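Acetyltransferase, GNAT family (PDB 1U6M) probably transfers an acyl group other than an amino-acyl group, most likely acetyl from acetyl-CoA, to an acceptor that is not known. Local coordinates at residues A[18-23]-A[34-39]; A[43-48]-A[88-93]; A[51-56]-A[73-78]; A[116-121]-A[132-137]; A[151-156]-A[162-167]. All coordinates share one frame; numbering follows the deposited sequence.

Interaction 1: A[18-23]-A[34-39]; sequences LVLVIL and VSEEQM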
# COMPACT_ATOMS: atom_id res chain seq x y z
N LEU A 18 -2.94 3.46 9.78
CA LEU A 18 -3.48 3.63 8.47
C LEU A 18 -3.79 2.27 7.83
O LEU A 18 -4.85 2.10 7.21
CB LEU A 18 -2.51 4.48 7.62
CG LEU A 18 -2.40 5.96 7.98
CD1 LEU A 18 -1.24 6.61 7.23
CD2 LEU A 18 -3.76 6.67 7.71
N VAL A 19 -2.87 1.32 7.96
CA VAL A 19 -3.07 -0.08 7.49
C VAL A 19 -4.26 -0.79 8.17
O VAL A 19 -5.04 -1.44 7.51
CB VAL A 19 -1.76 -0.96 7.62
CG1 VAL A 19 -2.02 -2.37 7.21
CG2 VAL A 19 -0.69 -0.40 6.72
N LEU A 20 -4.40 -0.64 9.48
CA LEU A 20 -5.59 -1.15 10.16
C LEU A 20 -6.85 -0.82 9.41
O LEU A 20 -7.78 -1.63 9.39
CB LEU A 20 -5.72 -0.59 11.56
CG LEU A 20 -6.26 -1.49 12.68
CD1 LEU A 20 -6.91 -0.62 13.76
CD2 LEU A 20 -7.19 -2.55 12.23
N VAL A 21 -6.94 0.40 8.84
CA VAL A 21 -8.18 0.81 8.16
C VAL A 21 -8.49 -0.12 6.99
O VAL A 21 -9.61 -0.61 6.86
CB VAL A 21 -8.18 2.32 7.69
CG1 VAL A 21 -9.38 2.62 6.83
CG2 VAL A 21 -8.19 3.24 8.87
N ILE A 22 -7.48 -0.32 6.13
CA ILE A 22 -7.49 -1.31 5.04
C ILE A 22 -7.92 -2.73 5.46
O ILE A 22 -8.74 -3.34 4.77
CB ILE A 22 -6.09 -1.37 4.37
CG1 ILE A 22 -5.76 -0.01 3.71
CG2 ILE A 22 -5.97 -2.49 3.33
CD1 ILE A 22 -4.34 0.19 3.49
N LEU A 23 -7.33 -3.26 6.55
CA LEU A 23 -7.64 -4.61 7.05
C LEU A 23 -9.03 -4.44 7.63
O LEU A 23 -9.36 -3.36 8.11
CB LEU A 23 -6.65 -5.07 8.14
CG LEU A 23 -5.14 -5.04 7.86
CD1 LEU A 23 -4.41 -5.70 8.95
CD2 LEU A 23 -4.75 -5.66 6.51
N VAL A 34 -8.03 -10.73 17.76
CA VAL A 34 -6.94 -9.90 18.29
C VAL A 34 -7.57 -8.50 18.45
O VAL A 34 -8.35 -8.05 17.58
CB VAL A 34 -5.65 -10.00 17.33
CG1 VAL A 34 -4.68 -8.90 17.53
CG2 VAL A 34 -4.91 -11.33 17.50
N SER A 35 -7.29 -7.83 19.57
CA SER A 35 -7.79 -6.44 19.77
C SER A 35 -7.11 -5.47 18.78
O SER A 35 -5.99 -5.75 18.33
CB SER A 35 -7.47 -5.96 21.17
OG SER A 35 -6.07 -5.72 21.31
N GLU A 36 -7.77 -4.35 18.46
CA GLU A 36 -7.16 -3.30 17.63
C GLU A 36 -5.77 -2.85 18.09
O GLU A 36 -4.85 -2.77 17.27
CB GLU A 36 -8.08 -2.10 17.48
CG GLU A 36 -9.37 -2.49 16.76
CD GLU A 36 -9.99 -1.34 16.01
OE1 GLU A 36 -10.99 -1.60 15.27
OE2 GLU A 36 -9.46 -0.19 16.15
N GLU A 37 -5.63 -2.61 19.39
CA GLU A 37 -4.37 -2.17 19.94
C GLU A 37 -3.28 -3.15 19.61
O GLU A 37 -2.17 -2.72 19.28
CB GLU A 37 -4.45 -1.96 21.47
CG GLU A 37 -3.12 -1.44 22.04
CD GLU A 37 -3.03 -1.37 23.57
OE1 GLU A 37 -1.92 -0.98 24.06
OE2 GLU A 37 -4.03 -1.69 24.28
N GLN A 38 -3.58 -4.45 19.71
CA GLN A 38 -2.57 -5.52 19.49
C GLN A 38 -2.27 -5.63 18.01
O GLN A 38 -1.14 -5.85 17.66
CB GLN A 38 -2.97 -6.92 20.02
CG GLN A 38 -3.42 -6.98 21.48
CD GLN A 38 -4.08 -8.34 21.90
OE1 GLN A 38 -5.00 -8.91 21.22
NE2 GLN A 38 -3.63 -8.82 23.05
N MET A 39 -3.29 -5.51 17.17
CA MET A 39 -3.08 -5.50 15.73
C MET A 39 -2.15 -4.34 15.31
O MET A 39 -1.25 -4.55 14.50
CB MET A 39 -4.37 -5.56 14.89
CG MET A 39 -4.10 -5.92 13.37
SD MET A 39 -3.51 -7.64 12.95
CE MET A 39 -4.93 -8.39 13.59

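Interaction 2: A[43-48]-A[88-93]; sequences LAEATA and REVFKK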
# COMPACT_ATOMS: atom_id res chain seq x y z
N LEU A 43 1.45 -4.99 13.33
CA LEU A 43 1.72 -4.21 12.13
C LEU A 43 2.95 -3.33 12.28
O LEU A 43 3.84 -3.41 11.41
CB LEU A 43 0.48 -3.36 11.78
CG LEU A 43 -0.73 -4.18 11.33
CD1 LEU A 43 -2.07 -3.34 11.28
CD2 LEU A 43 -0.42 -4.91 9.95
N ALA A 44 3.04 -2.56 13.38
CA ALA A 44 4.20 -1.61 13.59
C ALA A 44 5.48 -2.33 13.65
O ALA A 44 6.49 -1.90 13.04
CB ALA A 44 4.05 -0.77 14.82
N GLU A 45 5.48 -3.44 14.36
CA GLU A 45 6.67 -4.27 14.39
C GLU A 45 7.03 -4.80 12.99
O GLU A 45 8.19 -4.84 12.66
CB GLU A 45 6.49 -5.42 15.41
CG GLU A 45 7.75 -6.28 15.59
CD GLU A 45 7.59 -7.39 16.67
OE1 GLU A 45 8.44 -8.33 16.63
OE2 GLU A 45 6.63 -7.29 17.51
N ALA A 46 6.05 -5.19 12.15
CA ALA A 46 6.40 -5.75 10.80
C ALA A 46 7.01 -4.65 9.82
O ALA A 46 7.83 -4.90 8.95
CB ALA A 46 5.16 -6.45 10.18
N THR A 47 6.52 -3.43 10.00
CA THR A 47 7.00 -2.17 9.42
C THR A 47 8.54 -1.97 9.43
O THR A 47 9.11 -1.33 8.52
CB THR A 47 6.24 -1.07 10.18
OG1 THR A 47 5.13 -0.65 9.40
CG2 THR A 47 7.06 0.01 10.63
N ALA A 48 9.20 -2.55 10.44
CA ALA A 48 10.63 -2.43 10.62
C ALA A 48 11.39 -3.35 9.67
O ALA A 48 12.55 -3.12 9.44
CB ALA A 48 11.04 -2.67 12.08
N ARG A 88 3.98 -12.62 9.07
CA ARG A 88 3.91 -14.02 9.55
C ARG A 88 4.99 -14.35 10.61
O ARG A 88 4.70 -15.01 11.58
CB ARG A 88 3.98 -14.98 8.37
CG ARG A 88 2.88 -14.67 7.31
CD ARG A 88 2.61 -15.83 6.39
NE ARG A 88 1.67 -15.46 5.35
CZ ARG A 88 0.36 -15.43 5.52
NH1 ARG A 88 -0.16 -15.77 6.69
NH2 ARG A 88 -0.43 -15.07 4.52
N GLU A 89 6.20 -13.84 10.43
CA GLU A 89 7.29 -13.95 11.36
C GLU A 89 6.99 -13.27 12.69
O GLU A 89 7.27 -13.83 13.74
CB GLU A 89 8.55 -13.31 10.79
CG GLU A 89 9.33 -14.14 9.77
CD GLU A 89 10.66 -13.43 9.36
OE1 GLU A 89 11.53 -13.16 10.31
OE2 GLU A 89 10.79 -13.10 8.12
N VAL A 90 6.46 -12.05 12.63
CA VAL A 90 6.01 -11.29 13.79
C VAL A 90 4.89 -12.04 14.52
O VAL A 90 4.95 -12.15 15.74
CB VAL A 90 5.57 -9.82 13.38
CG1 VAL A 90 4.73 -9.16 14.42
CG2 VAL A 90 6.76 -8.99 12.90
N PHE A 91 3.86 -12.50 13.81
CA PHE A 91 2.86 -13.44 14.41
C PHE A 91 3.47 -14.65 15.14
O PHE A 91 3.14 -14.91 16.28
CB PHE A 91 1.86 -13.96 13.36
CG PHE A 91 0.70 -13.05 13.14
CD1 PHE A 91 0.91 -11.69 12.86
CD2 PHE A 91 -0.59 -13.52 13.24
CE1 PHE A 91 -0.16 -10.82 12.67
CE2 PHE A 91 -1.68 -12.66 13.07
CZ PHE A 91 -1.44 -11.29 12.76
N LYS A 92 4.36 -15.39 14.50
CA LYS A 92 5.02 -16.53 15.17
C LYS A 92 5.78 -16.16 16.48
O LYS A 92 5.61 -16.79 17.50
CB LYS A 92 5.92 -17.24 14.19
CG LYS A 92 6.84 -18.30 14.80
CD LYS A 92 6.93 -19.48 13.85
CE LYS A 92 8.21 -20.29 14.09
NZ LYS A 92 8.35 -21.18 12.90
N LYS A 93 6.60 -15.11 16.43
CA LYS A 93 7.19 -14.49 17.60
C LYS A 93 6.24 -14.21 18.77
O LYS A 93 6.65 -14.31 19.92
CB LYS A 93 7.87 -13.17 17.19
CG LYS A 93 9.18 -13.37 16.55
CD LYS A 93 9.93 -12.07 16.60
CE LYS A 93 11.16 -12.21 15.75
NZ LYS A 93 11.87 -10.91 15.65
O HOH W 1 10.44 -8.51 15.13

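Interaction 3: A[51-56]-A[73-78]; sequences TYRYGY and VGYPAE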
# COMPACT_ATOMS: atom_id res chain seq x y z
N THR A 51 11.74 -5.67 3.67
CA THR A 51 10.96 -6.38 2.65
C THR A 51 9.44 -6.45 2.92
O THR A 51 8.67 -6.88 2.05
CB THR A 51 11.46 -7.84 2.42
OG1 THR A 51 11.13 -8.65 3.53
CG2 THR A 51 12.99 -7.94 2.20
N TYR A 52 8.99 -6.04 4.09
CA TYR A 52 7.55 -6.10 4.38
C TYR A 52 6.73 -5.21 3.40
O TYR A 52 7.19 -4.12 3.00
CB TYR A 52 7.27 -5.73 5.85
CG TYR A 52 5.81 -5.82 6.20
CD1 TYR A 52 5.09 -7.00 5.92
CD2 TYR A 52 5.15 -4.75 6.85
CE1 TYR A 52 3.73 -7.09 6.20
CE2 TYR A 52 3.76 -4.85 7.15
CZ TYR A 52 3.07 -6.05 6.82
OH TYR A 52 1.72 -6.19 7.09
N ARG A 53 5.55 -5.69 3.02
CA ARG A 53 4.56 -4.94 2.26
C ARG A 53 4.49 -3.45 2.66
O ARG A 53 4.56 -2.54 1.82
CB ARG A 53 3.19 -5.58 2.42
CG ARG A 53 2.13 -4.93 1.51
CD ARG A 53 0.76 -5.58 1.79
NE ARG A 53 0.71 -6.97 1.31
CZ ARG A 53 0.28 -7.32 0.08
NH1 ARG A 53 -0.15 -6.41 -0.78
NH2 ARG A 53 0.28 -8.58 -0.30
N TYR A 54 4.40 -3.20 3.96
CA TYR A 54 4.34 -1.88 4.51
C TYR A 54 5.59 -1.56 5.26
O TYR A 54 5.51 -0.84 6.24
CB TYR A 54 3.11 -1.74 5.45
CG TYR A 54 1.82 -2.08 4.74
CD1 TYR A 54 1.35 -1.29 3.68
CD2 TYR A 54 1.05 -3.17 5.11
CE1 TYR A 54 0.12 -1.61 3.00
CE2 TYR A 54 -0.15 -3.48 4.41
CZ TYR A 54 -0.58 -2.70 3.37
OH TYR A 54 -1.75 -2.99 2.71
N GLY A 55 6.73 -2.12 4.86
CA GLY A 55 8.00 -1.75 5.43
C GLY A 55 8.23 -0.27 5.19
O GLY A 55 7.87 0.22 4.12
N TYR A 56 8.82 0.46 6.14
CA TYR A 56 9.08 1.90 5.91
C TYR A 56 9.84 2.18 4.61
O TYR A 56 9.59 3.14 3.94
CB TYR A 56 9.68 2.63 7.11
CG TYR A 56 11.11 2.26 7.38
CD1 TYR A 56 12.15 2.94 6.77
CD2 TYR A 56 11.42 1.26 8.30
CE1 TYR A 56 13.47 2.61 7.03
CE2 TYR A 56 12.74 0.90 8.56
CZ TYR A 56 13.77 1.58 7.92
OH TYR A 56 15.10 1.22 8.16
N VAL A 73 2.33 3.50 -0.88
CA VAL A 73 3.04 2.21 -0.67
C VAL A 73 3.08 1.39 -1.98
O VAL A 73 2.04 1.24 -2.65
CB VAL A 73 2.31 1.29 0.36
CG1 VAL A 73 3.25 0.05 0.68
CG2 VAL A 73 1.97 2.09 1.60
N GLY A 74 4.26 0.87 -2.34
CA GLY A 74 4.42 0.10 -3.55
C GLY A 74 5.78 -0.60 -3.60
O GLY A 74 6.64 -0.38 -2.72
N TYR A 75 5.98 -1.42 -4.65
CA TYR A 75 7.14 -2.31 -4.69
C TYR A 75 7.31 -2.77 -6.13
O TYR A 75 6.31 -2.82 -6.89
CB TYR A 75 6.97 -3.54 -3.72
CG TYR A 75 5.54 -4.06 -3.64
CD1 TYR A 75 5.03 -4.92 -4.63
CD2 TYR A 75 4.69 -3.67 -2.59
CE1 TYR A 75 3.66 -5.35 -4.60
CE2 TYR A 75 3.33 -4.10 -2.55
CZ TYR A 75 2.84 -4.93 -3.55
OH TYR A 75 1.51 -5.34 -3.51
N PRO A 76 8.56 -3.15 -6.50
CA PRO A 76 8.76 -3.93 -7.79
C PRO A 76 7.83 -5.12 -7.83
O PRO A 76 7.70 -5.77 -6.84
CB PRO A 76 10.20 -4.40 -7.72
CG PRO A 76 10.91 -3.24 -6.83
CD PRO A 76 9.83 -2.84 -5.80
N ALA A 77 7.18 -5.39 -8.96
CA ALA A 77 6.29 -6.57 -9.13
C ALA A 77 6.92 -7.92 -8.71
O ALA A 77 6.21 -8.82 -8.24
CB ALA A 77 5.83 -6.66 -10.55
N GLU A 78 8.22 -8.09 -8.93
CA GLU A 78 8.88 -9.37 -8.54
C GLU A 78 8.91 -9.60 -7.02
O GLU A 78 9.20 -10.71 -6.62
CB GLU A 78 10.29 -9.49 -9.15
CG GLU A 78 11.28 -8.42 -8.69
CD GLU A 78 11.21 -7.12 -9.48
OE1 GLU A 78 12.17 -6.32 -9.33
OE2 GLU A 78 10.21 -6.86 -10.22

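Interaction 4: A[116-121]-A[132-137]; sequences DTISVD and KLLDAL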
# COMPACT_ATOMS: atom_id res chain seq x y z
N ASP A 116 0.60 -0.34 -4.44
CA ASP A 116 -0.24 -1.14 -3.56
C ASP A 116 -1.36 -0.28 -2.94
O ASP A 116 -2.52 -0.62 -2.99
CB ASP A 116 0.66 -1.70 -2.45
CG ASP A 116 -0.06 -2.69 -1.58
OD1 ASP A 116 0.36 -3.86 -1.51
OD2 ASP A 116 -1.07 -2.33 -0.96
N THR A 117 -0.99 0.85 -2.31
CA THR A 117 -1.97 1.67 -1.70
C THR A 117 -1.60 3.13 -1.54
O THR A 117 -0.45 3.47 -1.28
CB THR A 117 -2.52 1.06 -0.36
OG1 THR A 117 -3.72 1.79 -0.06
CG2 THR A 117 -1.66 1.35 0.81
N ILE A 118 -2.58 4.01 -1.70
CA ILE A 118 -2.45 5.40 -1.22
C ILE A 118 -3.50 5.59 -0.14
O ILE A 118 -4.68 5.36 -0.39
CB ILE A 118 -2.63 6.47 -2.37
CG1 ILE A 118 -1.39 6.48 -3.29
CG2 ILE A 118 -2.92 7.85 -1.76
CD1 ILE A 118 -1.61 7.09 -4.61
N SER A 119 -3.07 5.92 1.06
CA SER A 119 -3.94 6.04 2.22
C SER A 119 -3.80 7.38 2.84
O SER A 119 -2.71 7.77 3.18
CB SER A 119 -3.54 5.06 3.31
OG SER A 119 -4.04 3.82 2.91
N VAL A 120 -4.93 8.05 3.06
CA VAL A 120 -4.94 9.36 3.70
C VAL A 120 -5.65 9.22 5.02
O VAL A 120 -6.78 8.69 5.05
CB VAL A 120 -5.74 10.40 2.85
CG1 VAL A 120 -5.68 11.79 3.52
CG2 VAL A 120 -5.13 10.40 1.45
N ASP A 121 -5.00 9.68 6.09
CA ASP A 121 -5.65 9.84 7.40
C ASP A 121 -7.04 10.53 7.27
O ASP A 121 -7.18 11.53 6.57
CB ASP A 121 -4.72 10.61 8.31
CG ASP A 121 -5.17 10.57 9.76
OD1 ASP A 121 -6.34 10.93 10.05
OD2 ASP A 121 -4.35 10.20 10.62
N LYS A 132 -1.54 14.34 -4.59
CA LYS A 132 -0.11 14.75 -4.52
C LYS A 132 0.89 13.63 -4.28
O LYS A 132 2.00 13.70 -4.75
CB LYS A 132 0.13 15.72 -3.38
CG LYS A 132 -0.54 17.00 -3.52
CD LYS A 132 -0.13 17.82 -2.31
CE LYS A 132 1.19 18.51 -2.59
NZ LYS A 132 1.09 19.91 -2.03
N LEU A 133 0.52 12.64 -3.48
CA LEU A 133 1.34 11.46 -3.28
C LEU A 133 1.54 10.73 -4.62
O LEU A 133 2.64 10.31 -4.95
CB LEU A 133 0.74 10.56 -2.17
CG LEU A 133 1.08 10.95 -0.73
CD1 LEU A 133 0.23 10.17 0.20
CD2 LEU A 133 2.55 10.69 -0.47
N LEU A 134 0.47 10.62 -5.37
CA LEU A 134 0.46 9.98 -6.66
C LEU A 134 1.38 10.74 -7.67
O LEU A 134 2.13 10.09 -8.43
CB LEU A 134 -0.99 9.90 -7.09
CG LEU A 134 -1.44 9.35 -8.41
CD1 LEU A 134 -0.94 7.92 -8.65
CD2 LEU A 134 -2.97 9.43 -8.41
N ASP A 135 1.36 12.08 -7.64
CA ASP A 135 2.28 12.87 -8.47
C ASP A 135 3.78 12.58 -8.22
O ASP A 135 4.61 12.85 -9.08
CB ASP A 135 2.07 14.40 -8.27
CG ASP A 135 0.78 14.91 -8.89
OD1 ASP A 135 0.13 14.20 -9.70
OD2 ASP A 135 0.39 16.06 -8.57
N ALA A 136 4.11 12.12 -7.02
CA ALA A 136 5.49 11.93 -6.55
C ALA A 136 6.00 10.57 -6.91
O ALA A 136 7.16 10.28 -6.72
CB ALA A 136 5.56 12.07 -5.00
N LEU A 137 5.12 9.72 -7.39
CA LEU A 137 5.46 8.32 -7.57
C LEU A 137 6.32 7.95 -8.80
O LEU A 137 7.02 6.96 -8.72
CB LEU A 137 4.18 7.46 -7.53
CG LEU A 137 3.62 7.20 -6.10
CD1 LEU A 137 2.41 6.33 -6.15
CD2 LEU A 137 4.70 6.66 -5.08

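Interaction 5: A[151-156]-A[162-167]; sequences LNVDFD and KLYASK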
# COMPACT_ATOMS: atom_id res chain seq x y z
N LEU A 151 -1.08 -0.15 -11.37
CA LEU A 151 -2.07 -0.12 -10.28
C LEU A 151 -3.32 -0.88 -10.68
O LEU A 151 -3.53 -1.17 -11.88
CB LEU A 151 -2.41 1.35 -9.84
CG LEU A 151 -3.04 2.39 -10.79
CD1 LEU A 151 -4.50 2.08 -11.07
CD2 LEU A 151 -2.90 3.78 -10.26
N ASN A 152 -4.15 -1.24 -9.69
CA ASN A 152 -5.44 -1.82 -10.01
C ASN A 152 -6.50 -0.87 -9.47
O ASN A 152 -6.33 -0.35 -8.35
CB ASN A 152 -5.65 -3.18 -9.32
CG ASN A 152 -4.72 -4.25 -9.82
OD1 ASN A 152 -4.66 -4.52 -10.99
ND2 ASN A 152 -3.95 -4.82 -8.93
N VAL A 153 -7.54 -0.62 -10.27
CA VAL A 153 -8.73 0.15 -9.83
C VAL A 153 -9.96 -0.73 -10.02
O VAL A 153 -10.22 -1.22 -11.11
CB VAL A 153 -9.13 1.39 -10.74
CG1 VAL A 153 -9.55 2.52 -9.89
CG2 VAL A 153 -8.10 1.79 -11.66
N ASP A 154 -10.74 -0.83 -8.96
CA ASP A 154 -12.02 -1.50 -9.01
C ASP A 154 -12.92 -0.90 -10.08
O ASP A 154 -13.03 0.34 -10.19
CB ASP A 154 -12.68 -1.40 -7.64
CG ASP A 154 -13.65 -2.54 -7.37
OD1 ASP A 154 -14.59 -2.79 -8.22
OD2 ASP A 154 -13.46 -3.20 -6.32
N PHE A 155 -13.50 -1.79 -10.90
CA PHE A 155 -14.54 -1.47 -11.91
C PHE A 155 -15.63 -0.52 -11.43
O PHE A 155 -16.19 0.24 -12.20
CB PHE A 155 -15.23 -2.76 -12.36
CG PHE A 155 -14.57 -3.45 -13.53
CD1 PHE A 155 -15.25 -4.46 -14.21
CD2 PHE A 155 -13.29 -3.09 -13.96
CE1 PHE A 155 -14.66 -5.13 -15.29
CE2 PHE A 155 -12.69 -3.75 -15.04
CZ PHE A 155 -13.37 -4.76 -15.71
N ASP A 156 -15.93 -0.61 -10.14
CA ASP A 156 -16.96 0.19 -9.52
C ASP A 156 -16.38 1.47 -8.87
O ASP A 156 -16.96 2.08 -7.98
CB ASP A 156 -17.75 -0.69 -8.55
CG ASP A 156 -17.05 -0.91 -7.20
OD1 ASP A 156 -15.97 -0.31 -6.92
OD2 ASP A 156 -17.61 -1.68 -6.38
N LYS A 162 -10.84 7.66 -13.57
CA LYS A 162 -10.69 8.98 -14.22
C LYS A 162 -9.52 9.81 -13.68
O LYS A 162 -8.78 10.47 -14.44
CB LYS A 162 -11.97 9.81 -14.06
CG LYS A 162 -12.30 10.75 -15.24
CD LYS A 162 -11.16 11.64 -15.67
CE LYS A 162 -11.54 12.63 -16.80
NZ LYS A 162 -12.17 11.98 -18.00
N LEU A 163 -9.39 9.81 -12.36
CA LEU A 163 -8.26 10.45 -11.70
C LEU A 163 -6.92 9.92 -12.30
O LEU A 163 -6.07 10.70 -12.73
CB LEU A 163 -8.32 10.17 -10.17
CG LEU A 163 -7.61 11.13 -9.18
CD1 LEU A 163 -7.20 10.43 -7.88
CD2 LEU A 163 -6.43 11.87 -9.77
N TYR A 164 -6.76 8.59 -12.38
CA TYR A 164 -5.50 8.00 -12.88
C TYR A 164 -5.28 8.25 -14.36
O TYR A 164 -4.14 8.59 -14.79
CB TYR A 164 -5.45 6.49 -12.58
CG TYR A 164 -5.74 6.15 -11.14
CD1 TYR A 164 -6.54 5.03 -10.82
CD2 TYR A 164 -5.22 6.92 -10.10
CE1 TYR A 164 -6.76 4.68 -9.48
CE2 TYR A 164 -5.46 6.58 -8.73
CZ TYR A 164 -6.23 5.47 -8.45
OH TYR A 164 -6.47 5.14 -7.13
N ALA A 165 -6.34 8.07 -15.15
CA ALA A 165 -6.33 8.50 -16.56
C ALA A 165 -5.72 9.90 -16.79
O ALA A 165 -4.89 10.11 -17.69
CB ALA A 165 -7.74 8.43 -17.15
N SER A 166 -6.12 10.86 -15.96
CA SER A 166 -5.76 12.26 -16.13
C SER A 166 -4.31 12.48 -15.73
O SER A 166 -3.75 13.55 -15.94
CB SER A 166 -6.69 13.13 -15.26
OG SER A 166 -6.23 13.28 -13.89
N LYS A 167 -3.71 11.48 -15.10
CA LYS A 167 -2.35 11.57 -14.58
C LYS A 167 -1.47 10.80 -15.53
O LYS A 167 -0.31 10.65 -15.28
CB LYS A 167 -2.26 10.93 -13.19
CG LYS A 167 -2.07 11.89 -12.03
CD LYS A 167 -3.22 12.87 -11.88
CE LYS A 167 -2.88 13.98 -10.89
NZ LYS A 167 -2.54 13.34 -9.56

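Interaction 1: A[18-23]-A[34-39]
In the helix pair that links the first two strands of the GNAT fold, Leu20 of helix 12-25 meets Glu36 at the start of helix 36-47. The methyl Leu20 CD1 lies 3.5 Å from Glu36 OE2 and 3.9 Å from Glu36 CD. The two side chains meet almost at right angles. With CG beside the backbone N (chi1 -63°), the extended Glu36 chain brings its carboxylate to the Leu20 CD1 methyl. Its other oxygen, OE1, forms a salt bridge with Lys24. Deeper in, Leu23 CD1 touches Met39 CG at 4.4 Å, a loose apolar contact. Leu28, Ile30 and Phe103 pack around these two residues. The start of helix 36-47 is closed by Ser35. Gln38 N donates to Ser35 OG at 3.2 Å. In return Ser35 N donates to Gln38 OE1 at 3.0 Å, tilted 25° from the carbonyl plane. This reciprocal pair is a capping box, set where the second helix of the GNAT fold begins against the first.

Interaction 2: A[43-48]-A[88-93]
Lys93 and Glu45 are joined by one water. Lys93 NZ donates to it at 2.8 Å, and the water donates to Glu45 OE1 at a short 2.5 Å. The two charged atoms, Glu45 OE1 and Lys93 NZ, stay 4.4 Å apart, too far for a direct salt bridge. The other carboxylate oxygen, Glu45 OE2, is hydrogen-bonded to His94, so both oxygens of this group are engaged. CG of Glu45 lies opposite the backbone N across the CA-CB bond (chi1 -175°), and the chain runs on extended. It lies alongside Val90, which points the other way, with Glu45 CG 3.9 Å from Val90 CG2. Val90 CG1 is 4.0 Å from Glu45 CD. The CG2 methyl of Val90 also meets the next residue, 3.9 Å from Ala46 CA and 4.1 Å from Ala46 CB. The small alanine lets valine come close to the backbone. The axes of segments 43-47 and 88-93 come within 9.3 Å, their directions 125° apart. Leu42 extends the apolar side, touching both Val90 and Phe91. The chemistry implies an apolar contact centred on Val90, with a water-bridged pair of opposite charges at its rim, where solvent would probably weaken the attraction.

Interaction 3: A[51-56]-A[73-78]
Arg53 reaches toward Tyr75 past two tyrosine rings. Its CB stands 4.1 Å above the Tyr52 ring plane, offset toward the rim. CG lies over the centre of the Tyr54 ring, 3.9 Å above its plane, and Arg53 CD is 3.5 Å from Tyr54 CE2. A bend at chi3 (-70°) then turns the head away from the extended line. NE forms a salt bridge with Asp84. Arg53 NH1 comes within 3.4 Å of Tyr75 OH, but the angle is poor and no hydrogen bond forms. Instead both turn to Asp116 OD1 on the adjoining strand, NH1 by a salt bridge and Tyr75 OH by a hydrogen bond. The guanidinium and Tyr75 ring planes stand 89° apart, and Phe103 adds a cation-pi contact. Arg53 sits in a type I beta turn from Tyr52 to Gly55, in the loop between the second helix and the second strand of the GNAT fold. Strand 67-76, the third strand, lies against this turn. There Val73 CG1 presses on the backbone, a tight 3.1 Å from Arg53 O. The same methyl is 3.8 Å from Tyr54 CD1, and Val73 CG2 is 4.0 Å from that carbon.

Interaction 4: A[116-121]-A[132-137]
The contacts between Ile118 and residues 132-137 are all apolar. Ile118 of strand 112-120 points at three leucines. Its CD1 methyl makes the shortest contact, 3.8 Å from Leu134 CB, and lies 4.1 Å from Leu134 CA. The same methyl is 4.4 Å from Leu137 CD1. The second branch of the isoleucine serves the neighbouring leucine: Ile118 CG2 is 4.4 Å from Leu133 CD1. The torsion explains the division. With CG1 beside the backbone N (chi1 -73°), CD1 heads for Leu134 and Leu137 while CG2 leans to Leu133. Strand 112-120 and helix 129-135 form a strand-helix unit of the GNAT fold, and the loop joining them is where family members usually hold the pyrophosphate of the cofactor. A sulfate about 5 Å from the Ile118 side chain probably came from the crystallisation liquor, but is consistent with a pocket nearby. Backbone bonding shapes the strand. Asp116 and Thr117 both face Val73, a classic beta bulge, and Ser119 pairs with Ile71. The polar groups lie elsewhere: both carboxylate oxygens of Asp121 bond locally, and OD1 accepts from Arg123 N. On the helix side Leu133 also touches Tyr62, and Leu137 touches Ala72.

Interaction 5: A[151-156]-A[162-167]
Leu151 CD2 lies on one face of the Tyr164 ring, 3.7 Å from the centroid and 8° off the normal, a CH-pi contact. At the ring edge, near its plane, sit the two methyls of Val153. Val153 CG1 is 3.6 Å from Tyr164 CE1, and Val153 CG2 is 3.7 Å from Tyr164 CD1. The other leucine methyl, Leu151 CD1, is also 3.6 Å from Tyr164 CD1. Leucine CG is placed between the backbone N and the carbonyl carbon (chi1 61°), and both its methyls then meet the ring. Leu134 of helix 129-135 touches the ring as well. Two local bonds shape the chain near these residues. Asp156 N donates to Asp154 OD1 at 3.2 Å, on the anti side of the carboxylate, an Asx turn that begins at Asp154, at the end of the strand. Ser166 OG donates to Leu163 O at 2.8 Å. A sulfate lies about 3 Å from the Tyr164 side chain and may mark a pocket, though it probably came from the crystallisation liquor. Helix 158-165 connects strand 148-154 to the parallel strand 170-177, a beta-alpha-beta crossover with strand 180-188 inserted between its strands, as in the GNAT fold.

The five contacts run along one GNAT domain. Interactions 1 and 2 share helix 36-47, and Leu43, from interaction 2, packs on helix 12-25 of interaction 1. Along the chain, interaction 3 falls between the two halves of interaction 2. It joins interaction 4 through the neighbouring strands 67-76 and 112-120. Interactions 4 and 5 use the neighbouring strands 112-120 and 148-154, and their centres are 13 Å apart. Asp135 OD1 and Lys167 NZ form a salt bridge between them at 2.8 Å. Interactions 2 and 5 are the most distant pair, with centres 32 Å apart. The central sheet thus joins the N-terminal and C-terminal parts of the domain.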